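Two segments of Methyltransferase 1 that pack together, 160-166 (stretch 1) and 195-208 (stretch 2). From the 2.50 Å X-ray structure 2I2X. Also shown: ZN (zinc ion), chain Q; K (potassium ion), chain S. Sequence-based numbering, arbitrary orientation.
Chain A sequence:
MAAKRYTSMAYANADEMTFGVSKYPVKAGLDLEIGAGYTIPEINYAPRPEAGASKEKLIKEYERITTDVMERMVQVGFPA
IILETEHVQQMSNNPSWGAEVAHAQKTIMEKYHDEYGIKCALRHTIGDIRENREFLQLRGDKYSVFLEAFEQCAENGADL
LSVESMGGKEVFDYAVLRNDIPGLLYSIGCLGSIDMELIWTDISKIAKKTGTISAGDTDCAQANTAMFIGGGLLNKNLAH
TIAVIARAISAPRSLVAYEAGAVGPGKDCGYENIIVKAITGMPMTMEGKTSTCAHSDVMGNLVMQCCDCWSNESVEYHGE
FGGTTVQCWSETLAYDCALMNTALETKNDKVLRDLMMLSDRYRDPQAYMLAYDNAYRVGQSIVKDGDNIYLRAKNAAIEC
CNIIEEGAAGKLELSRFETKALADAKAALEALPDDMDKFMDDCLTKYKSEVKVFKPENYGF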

ATOM      1  N   LEU A 160      -8.657  18.429 -15.482  1.00 12.72           N
ATOM      2  CA  LEU A 160      -7.483  18.149 -16.313  1.00 12.29           C
ATOM      3  C   LEU A 160      -7.841  17.029 -17.265  1.00 12.35           C
ATOM      4  O   LEU A 160      -8.583  16.104 -16.902  1.00 13.57           O
ATOM      5  CB  LEU A 160      -6.258  17.778 -15.459  1.00 11.66           C
ATOM      6  CG  LEU A 160      -6.011  18.647 -14.202  1.00 11.90           C
ATOM      7  CD1 LEU A 160      -5.126  17.939 -13.183  1.00 11.30           C
ATOM      8  CD2 LEU A 160      -5.439  20.010 -14.477  1.00 10.19           C
ATOM      9  N   LEU A 161      -7.324  17.104 -18.484  1.00 11.31           N
ATOM     10  CA  LEU A 161      -7.628  16.110 -19.505  1.00 11.00           C
ATOM     11  C   LEU A 161      -6.351  15.429 -19.971  1.00 10.41           C
ATOM     12  O   LEU A 161      -5.372  16.107 -20.265  1.00 10.75           O
ATOM     13  CB  LEU A 161      -8.331  16.773 -20.703  1.00 10.52           C
ATOM     14  CG  LEU A 161      -9.582  17.618 -20.436  1.00 11.83           C
ATOM     15  CD1 LEU A 161     -10.094  18.251 -21.722  1.00 13.53           C
ATOM     16  CD2 LEU A 161     -10.688  16.789 -19.771  1.00 11.74           C
ATOM     17  N   SER A 162      -6.367  14.104 -20.056  1.00  9.57           N
ATOM     18  CA  SER A 162      -5.201  13.331 -20.428  1.00  9.40           C
ATOM     19  C   SER A 162      -5.662  12.096 -21.182  1.00  9.35           C
ATOM     20  O   SER A 162      -6.863  11.770 -21.182  1.00  9.14           O
ATOM     21  CB  SER A 162      -4.490  12.855 -19.167  1.00  9.85           C
ATOM     22  OG  SER A 162      -3.586  13.818 -18.658  1.00 12.17           O
ATOM     23  N   VAL A 163      -4.705  11.403 -21.799  1.00  8.30           N
ATOM     24  CA  VAL A 163      -4.932  10.093 -22.403  1.00  8.11           C
ATOM     25  C   VAL A 163      -3.582   9.423 -22.411  1.00  8.38           C
ATOM     26  O   VAL A 163      -2.568  10.102 -22.420  1.00  7.58           O
ATOM     27  CB  VAL A 163      -5.473  10.175 -23.888  1.00  8.37           C
ATOM     28  CG1 VAL A 163      -4.666  11.127 -24.727  1.00  5.71           C
ATOM     29  CG2 VAL A 163      -5.464   8.789 -24.558  1.00  6.81           C
ATOM     30  N   GLU A 164      -3.571   8.103 -22.406  1.00  8.88           N
ATOM     31  CA  GLU A 164      -2.360   7.353 -22.705  1.00 10.80           C
ATOM     32  C   GLU A 164      -2.498   6.834 -24.135  1.00 10.56           C
ATOM     33  O   GLU A 164      -3.084   5.777 -24.352  1.00 10.67           O
ATOM     34  CB  GLU A 164      -2.229   6.161 -21.767  1.00 10.47           C
ATOM     35  CG  GLU A 164      -2.750   6.448 -20.408  1.00 15.30           C
ATOM     36  CD  GLU A 164      -1.947   5.776 -19.321  1.00 20.53           C
ATOM     37  OE1 GLU A 164      -1.051   4.978 -19.623  1.00 22.34           O
ATOM     38  OE2 GLU A 164      -2.214   6.034 -18.133  1.00 24.60           O
ATOM     39  N   SER A 165      -1.988   7.578 -25.105  1.00 10.66           N
ATOM     40  CA  SER A 165      -2.304   7.269 -26.506  1.00 11.22           C
ATOM     41  C   SER A 165      -1.429   6.180 -27.149  1.00 11.77           C
ATOM     42  O   SER A 165      -0.323   5.926 -26.694  1.00 12.30           O
ATOM     43  CB  SER A 165      -2.404   8.532 -27.357  1.00 10.49           C
ATOM     44  OG  SER A 165      -1.215   9.284 -27.355  1.00 11.29           O
ATOM     45  N   MET A 166      -1.950   5.544 -28.196  1.00 12.20           N
ATOM     46  CA  MET A 166      -1.398   4.317 -28.732  1.00 12.51           C
ATOM     47  C   MET A 166      -0.612   4.469 -30.055  1.00 12.46           C
ATOM     48  O   MET A 166      -0.180   3.469 -30.656  1.00 11.59           O
ATOM     49  CB  MET A 166      -2.528   3.310 -28.949  1.00 13.08           C
ATOM     50  CG  MET A 166      -3.323   2.867 -27.732  1.00 15.71           C
ATOM     51  SD  MET A 166      -4.719   1.766 -28.234  1.00 22.08           S
ATOM     52  CE  MET A 166      -5.666   2.789 -29.383  1.00 17.47           C
ATOM     53  N   ASP A 195       1.034  10.944 -34.491  1.00 10.69           N
ATOM     54  CA  ASP A 195      -0.294  10.748 -33.902  1.00 11.58           C
ATOM     55  C   ASP A 195      -0.514  11.736 -32.759  1.00 11.85           C
ATOM     56  O   ASP A 195      -1.618  12.270 -32.603  1.00 11.87           O
ATOM     57  CB  ASP A 195      -0.502   9.303 -33.432  1.00 11.39           C
ATOM     58  CG  ASP A 195      -1.901   9.055 -32.886  1.00 12.48           C
ATOM     59  OD1 ASP A 195      -2.894   9.022 -33.667  1.00 10.00           O
ATOM     60  OD2 ASP A 195      -1.996   8.876 -31.645  1.00 16.18           O
ATOM     61  N   MET A 196       0.557  12.009 -32.004  1.00 11.95           N
ATOM     62  CA  MET A 196       0.480  12.911 -30.880  1.00 12.64           C
ATOM     63  C   MET A 196       0.029  14.286 -31.340  1.00 13.22           C
ATOM     64  O   MET A 196      -0.802  14.917 -30.694  1.00 13.57           O
ATOM     65  CB  MET A 196       1.831  13.025 -30.186  1.00 12.60           C
ATOM     66  CG  MET A 196       2.207  11.859 -29.326  1.00 12.54           C
ATOM     67  SD  MET A 196       1.275  11.785 -27.796  1.00 11.33           S
ATOM     68  CE  MET A 196       1.851  13.242 -26.931  1.00 11.13           C
ATOM     69  N   GLU A 197       0.568  14.758 -32.463  1.00 13.52           N
ATOM     70  CA  GLU A 197       0.146  16.063 -32.958  1.00 13.66           C
ATOM     71  C   GLU A 197      -1.329  16.154 -33.397  1.00 12.80           C
ATOM     72  O   GLU A 197      -1.959  17.175 -33.181  1.00 12.19           O
ATOM     73  CB  GLU A 197       1.070  16.572 -34.043  1.00 14.05           C
ATOM     74  CG  GLU A 197       0.672  17.970 -34.496  1.00 18.65           C
ATOM     75  CD  GLU A 197       1.207  18.342 -35.849  1.00 22.87           C
ATOM     76  OE1 GLU A 197       1.169  19.551 -36.147  1.00 23.86           O
ATOM     77  OE2 GLU A 197       1.671  17.433 -36.594  1.00 25.78           O
ATOM     78  N   LEU A 198      -1.869  15.087 -33.980  1.00 12.81           N
ATOM     79  CA  LEU A 198      -3.272  15.047 -34.384  1.00 13.41           C
ATOM     80  C   LEU A 198      -4.135  15.235 -33.153  1.00 13.60           C
ATOM     81  O   LEU A 198      -4.863  16.227 -33.009  1.00 14.74           O
ATOM     82  CB  LEU A 198      -3.610  13.683 -34.998  1.00 13.72           C
ATOM     83  CG  LEU A 198      -4.725  13.406 -36.032  1.00 14.68           C
ATOM     84  CD1 LEU A 198      -5.416  12.088 -35.703  1.00 13.62           C
ATOM     85  CD2 LEU A 198      -5.764  14.512 -36.205  1.00 13.99           C
ATOM     86  N   ILE A 199      -4.027  14.287 -32.235  1.00 12.95           N
ATOM     87  CA  ILE A 199      -4.926  14.248 -31.086  1.00 12.02           C
ATOM     88  C   ILE A 199      -4.800  15.449 -30.140  1.00 11.59           C
ATOM     89  O   ILE A 199      -5.815  15.983 -29.676  1.00 10.87           O
ATOM     90  CB  ILE A 199      -4.795  12.912 -30.350  1.00 12.06           C
ATOM     91  CG1 ILE A 199      -3.378  12.744 -29.796  1.00 11.60           C
ATOM     92  CG2 ILE A 199      -5.131  11.771 -31.316  1.00 10.60           C
ATOM     93  CD1 ILE A 199      -3.212  11.522 -28.958  1.00 15.25           C
ATOM     94  N   TRP A 200      -3.574  15.904 -29.889  1.00 11.27           N
ATOM     95  CA  TRP A 200      -3.396  16.999 -28.932  1.00 11.53           C
ATOM     96  C   TRP A 200      -3.855  18.372 -29.437  1.00 12.20           C
ATOM     97  O   TRP A 200      -4.210  19.242 -28.650  1.00 12.64           O
ATOM     98  CB  TRP A 200      -1.992  16.986 -28.298  1.00 11.38           C
ATOM     99  CG  TRP A 200      -1.949  15.866 -27.251  1.00 10.87           C
ATOM    100  CD1 TRP A 200      -1.397  14.608 -27.396  1.00  9.74           C
ATOM    101  CD2 TRP A 200      -2.571  15.885 -25.955  1.00  7.20           C
ATOM    102  NE1 TRP A 200      -1.631  13.861 -26.263  1.00 10.54           N
ATOM    103  CE2 TRP A 200      -2.346  14.618 -25.365  1.00  8.38           C
ATOM    104  CE3 TRP A 200      -3.272  16.858 -25.229  1.00  6.76           C
ATOM    105  CZ2 TRP A 200      -2.798  14.300 -24.075  1.00  7.43           C
ATOM    106  CZ3 TRP A 200      -3.721  16.543 -23.928  1.00  6.75           C
ATOM    107  CH2 TRP A 200      -3.480  15.275 -23.374  1.00  6.80           C
ATOM    108  N   THR A 201      -3.888  18.544 -30.760  1.00 12.26           N
ATOM    109  CA  THR A 201      -4.440  19.732 -31.352  1.00 10.99           C
ATOM    110  C   THR A 201      -5.925  19.758 -31.068  1.00 11.22           C
ATOM    111  O   THR A 201      -6.465  20.760 -30.617  1.00 11.96           O
ATOM    112  CB  THR A 201      -4.178  19.721 -32.857  1.00 11.57           C
ATOM    113  OG1 THR A 201      -2.754  19.770 -33.064  1.00 11.67           O
ATOM    114  CG2 THR A 201      -4.887  20.913 -33.566  1.00  7.68           C
ATOM    115  N   ASP A 202      -6.593  18.650 -31.319  1.00 11.05           N
ATOM    116  CA  ASP A 202      -7.994  18.571 -31.019  1.00 11.42           C
ATOM    117  C   ASP A 202      -8.284  18.634 -29.518  1.00 12.21           C
ATOM    118  O   ASP A 202      -9.225  19.344 -29.119  1.00 12.53           O
ATOM    119  CB  ASP A 202      -8.571  17.307 -31.607  1.00 11.95           C
ATOM    120  CG  ASP A 202      -8.616  17.334 -33.114  1.00 13.03           C
ATOM    121  OD1 ASP A 202      -8.645  18.444 -33.721  1.00 16.92           O
ATOM    122  OD2 ASP A 202      -8.613  16.230 -33.693  1.00 13.03           O
ATOM    123  N   ILE A 203      -7.489  17.925 -28.693  1.00 12.22           N
ATOM    124  CA  ILE A 203      -7.733  17.914 -27.229  1.00 11.88           C
ATOM    125  C   ILE A 203      -7.663  19.324 -26.648  1.00 12.31           C
ATOM    126  O   ILE A 203      -8.554  19.733 -25.921  1.00 11.47           O
ATOM    127  CB  ILE A 203      -6.839  16.939 -26.439  1.00 10.83           C
ATOM    128  CG1 ILE A 203      -7.232  15.496 -26.770  1.00 10.76           C
ATOM    129  CG2 ILE A 203      -7.026  17.173 -24.956  1.00 10.09           C
ATOM    130  CD1 ILE A 203      -6.106  14.462 -26.690  1.00  6.26           C
ATOM    131  N   SER A 204      -6.627  20.065 -27.020  1.00 13.86           N
ATOM    132  CA  SER A 204      -6.434  21.448 -26.574  1.00 15.79           C
ATOM    133  C   SER A 204      -7.570  22.399 -26.991  1.00 16.59           C
ATOM    134  O   SER A 204      -8.070  23.192 -26.182  1.00 15.81           O
ATOM    135  CB  SER A 204      -5.106  21.954 -27.099  1.00 15.80           C
ATOM    136  OG  SER A 204      -4.043  21.171 -26.567  1.00 18.12           O
ATOM    137  N   LYS A 205      -7.979  22.297 -28.257  1.00 18.01           N
ATOM    138  CA  LYS A 205      -9.159  23.001 -28.765  1.00 19.06           C
ATOM    139  C   LYS A 205     -10.373  22.796 -27.812  1.00 18.85           C
ATOM    140  O   LYS A 205     -11.077  23.753 -27.427  1.00 18.59           O
ATOM    141  CB  LYS A 205      -9.462  22.466 -30.155  1.00 19.39           C
ATOM    142  CG  LYS A 205      -9.887  23.490 -31.129  1.00 23.17           C
ATOM    143  CD  LYS A 205      -9.136  23.311 -32.460  1.00 28.22           C
ATOM    144  CE  LYS A 205      -9.847  22.344 -33.433  1.00 31.95           C
ATOM    145  NZ  LYS A 205      -9.185  22.380 -34.789  1.00 33.11           N
ATOM    146  N   ILE A 206     -10.596  21.551 -27.416  1.00 18.47           N
ATOM    147  CA  ILE A 206     -11.688  21.229 -26.502  1.00 18.92           C
ATOM    148  C   ILE A 206     -11.499  21.825 -25.104  1.00 19.63           C
ATOM    149  O   ILE A 206     -12.448  22.359 -24.510  1.00 19.87           O
ATOM    150  CB  ILE A 206     -11.913  19.716 -26.434  1.00 18.97           C
ATOM    151  CG1 ILE A 206     -12.551  19.240 -27.752  1.00 16.86           C
ATOM    152  CG2 ILE A 206     -12.776  19.332 -25.216  1.00 18.11           C
ATOM    153  CD1 ILE A 206     -12.340  17.764 -28.035  1.00 15.28           C
ATOM    154  N   ALA A 207     -10.274  21.762 -24.600  1.00 20.07           N
ATOM    155  CA  ALA A 207      -9.948  22.338 -23.303  1.00 21.03           C
ATOM    156  C   ALA A 207     -10.240  23.855 -23.288  1.00 21.88           C
ATOM    157  O   ALA A 207     -10.854  24.402 -22.350  1.00 21.71           O
ATOM    158  CB  ALA A 207      -8.477  22.045 -22.946  1.00 20.37           C
ATOM    159  N   LYS A 208      -9.799  24.524 -24.344  1.00 22.65           N
ATOM    160  CA  LYS A 208     -10.004  25.937 -24.472  1.00 23.68           C
ATOM    161  C   LYS A 208     -11.511  26.236 -24.479  1.00 23.45           C
ATOM    162  O   LYS A 208     -11.977  27.105 -23.731  1.00 23.28           O
ATOM    163  CB  LYS A 208      -9.305  26.440 -25.738  1.00 24.21           C
ATOM    164  CG  LYS A 208      -9.211  27.958 -25.864  1.00 26.66           C
ATOM    165  CD  LYS A 208      -8.946  28.342 -27.330  1.00 30.27           C
ATOM    166  CE  LYS A 208      -9.135  29.831 -27.574  1.00 31.79           C
ATOM    167  NZ  LYS A 208      -8.365  30.281 -28.773  1.00 34.20           N
TER
HETATM  168 ZN    ZN Q 501       0.249   4.422 -18.038  1.00 20.92          ZN
HETATM  169  K     K S 511      -2.135   4.297 -16.444  0.70 23.46           K
HETATM  170  O   HOH W   1      -0.205   8.559 -29.606  1.00  2.00           O

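How do the two backbones lie against each other? Stretch 1 enters as a strand from L160 and becomes a loop by S165, while stretch 2 is helical throughout and belongs to a longer helix. Their axes run nearly antiparallel, at 163°, and approach to 9.9 Å, which leaves room for a layer of side chains between them. The register follows from the opposed directions: L161 CA lies 7.7 Å from A207 CA, and S165 CA lies 7.7 Å from M196 CA. Backbone bonds such as I203 N to I199 O, 2.7 Å, hold the helix, but no direct hydrogen bond crosses between the stretches.

What fills the space between strand and helix? Alternation in the extended chain points L161, V163 and S165 toward the helix, while S162 and E164 point away. The helix answers with D195, I199, I203 and A207, roughly one turn apart. V163 CG1 lies 4.1 Å from I203 CD1 and 4.5 Å from I199 CD1, so a compact branched residue meets two isoleucines a turn apart. Farther along, L161 CD1 reaches A207 CB at 4.3 Å; the small alanine side chain ends at CB, and the longer leucine spans the gap. These apolar residues are all buried, as suits side chains with no polar group to satisfy.

How does W200 join in when its CA-to-CB bond points sideways? With chi1 at -76°, its ring extends back to the strand, bringing CZ2 to 3.7 Å from V163 CG1. The ring's edge meets the backbone: W200 CH2 is 3.7 Å from L161 O and 3.9 Å from S162 CA. A broad, flat side chain can thus touch three consecutive residues of stretch 1, while its NE1 is hydrogen-bonded elsewhere in the structure.

Where does polar chemistry enter the contact? At the S165 end, a water donates hydrogen bonds to S165 OG at 2.6 Å and to D195 OD2 at 2.7 Å, bridging side chains whose closest direct approach, S165 CB to D195 OD2, is 4.3 Å. The short serine also packs closely, with OG 3.4 Å from I199 CD1 and 3.6 Å from M196 SD.

What becomes of the buried E164, whose CA-to-CB bond points away from the helix? Its carboxylate serves two metals: OE1 binds the zinc ion ZN at 2.1 Å, and OE2 binds the potassium ion K at 2.4 Å. The acid is therefore compensated by cations, while its neighbors V163 and S165 pack against the helix.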